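Side-chain contacts in transcriptional repressor, TetR family (Thermus thermophilus, PDB 3ANP), which binds acyl-CoA and controls fatty acid degradation as a transcriptional repressor, probably by binding operator DNA through a helix-turn-helix motif: residues A[179-182]-A[183-186]; A[189-193]-A[194-198]. One frame throughout, in Å; residues are numbered along the deposited sequence.

Interaction 1: A[179-182]-A[183-186]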
# COMPACT_ATOMS: atom_id res chain seq x y z
N ALA A 179 -16.15 -2.80 1.20
CA ALA A 179 -16.79 -1.50 1.40
C ALA A 179 -16.54 -1.00 2.84
O ALA A 179 -16.24 0.17 3.06
CB ALA A 179 -18.29 -1.60 1.12
N GLU A 180 -16.69 -1.91 3.80
CA GLU A 180 -16.49 -1.59 5.22
C GLU A 180 -15.03 -1.18 5.47
O GLU A 180 -14.75 -0.26 6.25
CB GLU A 180 -16.84 -2.81 6.08
CG GLU A 180 -16.83 -2.60 7.59
CD GLU A 180 -15.43 -2.59 8.20
OE1 GLU A 180 -14.55 -3.37 7.74
OE2 GLU A 180 -15.22 -1.82 9.16
N GLU A 181 -14.11 -1.88 4.82
CA GLU A 181 -12.69 -1.60 4.95
C GLU A 181 -12.34 -0.21 4.39
O GLU A 181 -11.59 0.54 5.01
CB GLU A 181 -11.89 -2.70 4.23
CG GLU A 181 -10.42 -2.40 3.99
CD GLU A 181 -9.57 -2.44 5.26
OE1 GLU A 181 -10.00 -3.04 6.27
OE2 GLU A 181 -8.46 -1.88 5.23
N LEU A 182 -12.89 0.14 3.23
CA LEU A 182 -12.58 1.44 2.66
C LEU A 182 -13.20 2.56 3.49
O LEU A 182 -12.62 3.63 3.63
CB LEU A 182 -13.06 1.52 1.19
CG LEU A 182 -12.30 0.56 0.25
CD1 LEU A 182 -12.72 0.85 -1.18
CD2 LEU A 182 -10.76 0.74 0.40
N GLU A 183 -14.38 2.30 4.05
CA GLU A 183 -15.05 3.29 4.89
C GLU A 183 -14.18 3.54 6.13
O GLU A 183 -14.10 4.66 6.64
CB GLU A 183 -16.43 2.77 5.31
CG GLU A 183 -17.16 3.59 6.38
CD GLU A 183 -17.65 4.95 5.89
OE1 GLU A 183 -17.83 5.13 4.66
OE2 GLU A 183 -17.89 5.83 6.75
N LYS A 184 -13.53 2.48 6.63
CA LYS A 184 -12.64 2.59 7.79
C LYS A 184 -11.45 3.49 7.43
O LYS A 184 -11.07 4.35 8.22
CB LYS A 184 -12.13 1.20 8.22
CG LYS A 184 -11.03 1.21 9.32
CD LYS A 184 -9.59 1.21 8.76
CE LYS A 184 -9.29 -0.10 8.03
NZ LYS A 184 -7.94 -0.17 7.40
N ASN A 185 -10.86 3.27 6.26
CA ASN A 185 -9.72 4.09 5.82
C ASN A 185 -10.12 5.55 5.73
O ASN A 185 -9.38 6.46 6.16
CB ASN A 185 -9.21 3.67 4.44
CG ASN A 185 -8.58 2.29 4.44
OD1 ASN A 185 -8.16 1.80 5.49
ND2 ASN A 185 -8.48 1.67 3.26
N LEU A 186 -11.28 5.79 5.14
CA LEU A 186 -11.79 7.13 4.98
C LEU A 186 -12.01 7.83 6.32
O LEU A 186 -11.52 8.93 6.54
CB LEU A 186 -13.10 7.10 4.20
CG LEU A 186 -13.76 8.47 4.03
CD1 LEU A 186 -12.83 9.40 3.25
CD2 LEU A 186 -15.09 8.30 3.31

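Interaction 2: A[189-193]-A[194-198]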
# COMPACT_ATOMS: atom_id res chain seq x y z
N LEU A 189 -8.56 8.48 8.21
CA LEU A 189 -7.74 9.57 7.68
C LEU A 189 -8.47 10.91 7.70
O LEU A 189 -7.87 11.95 7.98
CB LEU A 189 -7.27 9.28 6.25
CG LEU A 189 -6.03 10.08 5.86
CD1 LEU A 189 -4.80 9.43 6.53
CD2 LEU A 189 -5.84 10.12 4.33
N LEU A 190 -9.77 10.90 7.42
CA LEU A 190 -10.51 12.15 7.42
C LEU A 190 -10.71 12.72 8.83
O LEU A 190 -10.41 13.90 9.08
CB LEU A 190 -11.88 11.96 6.75
CG LEU A 190 -12.77 13.20 6.56
CD1 LEU A 190 -12.11 14.16 5.59
CD2 LEU A 190 -14.14 12.77 6.00
N GLU A 191 -11.19 11.89 9.76
CA GLU A 191 -11.44 12.35 11.14
C GLU A 191 -10.29 12.14 12.11
O GLU A 191 -10.15 12.90 13.08
CB GLU A 191 -12.67 11.64 11.71
CG GLU A 191 -13.92 11.81 10.86
CD GLU A 191 -15.08 10.98 11.39
OE1 GLU A 191 -14.87 9.78 11.67
OE2 GLU A 191 -16.19 11.53 11.53
N GLY A 192 -9.49 11.10 11.88
CA GLY A 192 -8.39 10.80 12.78
C GLY A 192 -8.84 9.83 13.87
O GLY A 192 -10.04 9.58 14.03
N MSE A 193 -7.88 9.27 14.60
CA MSE A 193 -8.18 8.34 15.70
C MSE A 193 -8.67 9.09 16.93
O MSE A 193 -9.44 8.55 17.73
CB MSE A 193 -6.92 7.55 16.09
CG MSE A 193 -6.26 6.81 14.94
SE MSE A 193 -4.64 5.94 15.59
CE MSE A 193 -3.34 7.07 14.72
N LEU A 194 -8.22 10.33 17.09
CA LEU A 194 -8.61 11.15 18.24
C LEU A 194 -10.09 11.52 18.18
O LEU A 194 -10.61 11.86 17.11
CB LEU A 194 -7.77 12.42 18.32
CG LEU A 194 -6.31 12.19 18.72
CD1 LEU A 194 -5.49 13.44 18.41
CD2 LEU A 194 -6.23 11.85 20.21
N VAL A 195 -10.76 11.47 19.33
CA VAL A 195 -12.18 11.79 19.36
C VAL A 195 -12.46 13.23 18.96
O VAL A 195 -11.62 14.12 19.13
CB VAL A 195 -12.81 11.52 20.76
CG1 VAL A 195 -12.83 10.01 21.04
CG2 VAL A 195 -12.04 12.28 21.83
N ARG A 196 -13.67 13.44 18.46
CA ARG A 196 -14.12 14.75 18.02
C ARG A 196 -15.36 15.19 18.79
O ARG A 196 -16.01 14.40 19.48
CB ARG A 196 -14.44 14.74 16.52
CG ARG A 196 -13.17 14.78 15.66
CD ARG A 196 -13.42 14.77 14.16
NE ARG A 196 -12.11 14.86 13.52
CZ ARG A 196 -11.48 15.99 13.27
NH1 ARG A 196 -12.05 17.15 13.55
NH2 ARG A 196 -10.24 15.96 12.80
N GLU A 197 -15.67 16.48 18.69
CA GLU A 197 -16.82 17.05 19.36
C GLU A 197 -18.16 16.58 18.80
O GLU A 197 -18.39 16.67 17.59
CB GLU A 197 -16.74 18.56 19.26
CG GLU A 197 -17.92 19.30 19.87
CD GLU A 197 -17.71 20.80 19.81
OE1 GLU A 197 -16.84 21.29 20.55
OE2 GLU A 197 -18.39 21.48 19.01
N ALA A 198 -19.04 16.07 19.66
CA ALA A 198 -20.37 15.64 19.24
C ALA A 198 -21.21 16.91 19.31
O ALA A 198 -21.22 17.59 20.33
CB ALA A 198 -20.94 14.58 20.20
O HOH W 1 -12.22 10.99 15.27

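Interaction 1: A[179-182]-A[183-186]
Ala179, Glu180, Glu181 and Leu182 each pass their carbonyl to the amide four residues on, in Glu183, Lys184, Asn185 and Leu186, so that the range 179-182 and the range 183-186 are successive turns of one alpha helix. The bonds are even in length, from 3.0 Å for Glu183 N to Ala179 O up to 3.1 Å for Asn185 N to Glu181 O. Upon this scaffold three polar side chains form a small network. Glu181 and Lys184 run side by side, pointing the same way, and close a salt bridge of 2.8 Å between Glu181 OE2 and Lys184 NZ. The ammonium meets the carboxylate from above its plane, 44° out of it, while Lys184 CE rests 3.4 Å from the same OE2. Bends at chi2 (-92°) and chi3 (-66°) swing the lysine across the helix surface, bringing NZ between the Glu181 carboxylate and the Asn185 amide, where it also bonds Asn185 OD1 at 2.8 Å. This is the i to i+3 ion pair of a helix surface, here drawn into the subunit interface of the TetR-type regulatory domain: Lys184 NZ bonds Thr157 OG1 of the second subunit, and both Glu180 and Glu181 pair with its Arg153. Ser165 of helix 151-172 ties the network to the same chain, bonding Glu181 OE2 and Asn185 ND2. The asparagine amide is thereby engaged at both ends, which should fix its rotation. Leu182 CD2 borders the amide, 3.8 Å from Asn185 ND2, the two side chains crossing obliquely; beyond it the packing is apolar, with Leu182 on Tyr162 of helix 151-172 and Ala94 of helix 82-99. Leu186, a turn further on, packs against Leu158 and Phe90 of those two helices.

Interaction 2: A[189-193]-A[194-198]
Arg196 sets the NE edge of its guanidinium group against Glu191, the last residue of helix 178-191, with NE 3.7 Å and CD 4.0 Å from Glu191 CB. The polar grip falls on the backbone: Arg196 NE donates to Glu191 O at 2.8 Å, and Arg196 NH2 reaches that oxygen at 3.1 Å. Two nitrogens thus hold one acceptor side-on, with the oxygen close to the guanidinium plane. Seen from the carbonyl the two differ, since NE lies in its plane on a lone pair, whereas NH2 stands above that plane, 39° out of it. An extended arginine chain from CG to NE spans the distance back to the helix end. A side chain from beyond the C-terminus of the last helix of the TetR-type regulatory domain thus donates to a carbonyl of that helix's final turn. Gly192 is where the chain leaves the helix, and its positive phi of 91° would bring a CB up against the preceding carbonyl oxygen. Met193, a selenomethionine here, and Leu194 then carry the chain round, and a water molecule bridges the bend, donating to Gly192 O at 2.9 Å and to Leu194 O at 2.6 Å. The whole turn is built into the dimer: Arg196 NH2 also bonds Leu194 O of the second subunit, the reciprocal bond returns to Leu194 O here, and the two Arg196 side chains pack on each other. Glu191 directs its carboxylate elsewhere, with OE1 in salt bridges to Arg187 and to Arg146 of the second subunit. Its OE2 remains 5.6 Å from Arg196 NE, a separation at which the opposite charges may still attract without direct contact.

In the fold
Interactions 1 and 2 follow one another along helix 178-191, their centres about 15 Å apart, and both touch the second subunit. Interaction 1 lies nearer the centre of the chain, about 16 Å away against 27 Å, and joins an ionic face at the interface to a leucine face buried on helices 82-99 and 151-172. Interaction 2 ends the helix and leads out through a tail that becomes exposed. Their chemistry changes accordingly: repeated helical backbone bonds with a charged side-chain pair in 179-186, but a side chain and a water serving backbone carbonyls in 189-198, where the helix runs out after Glu191.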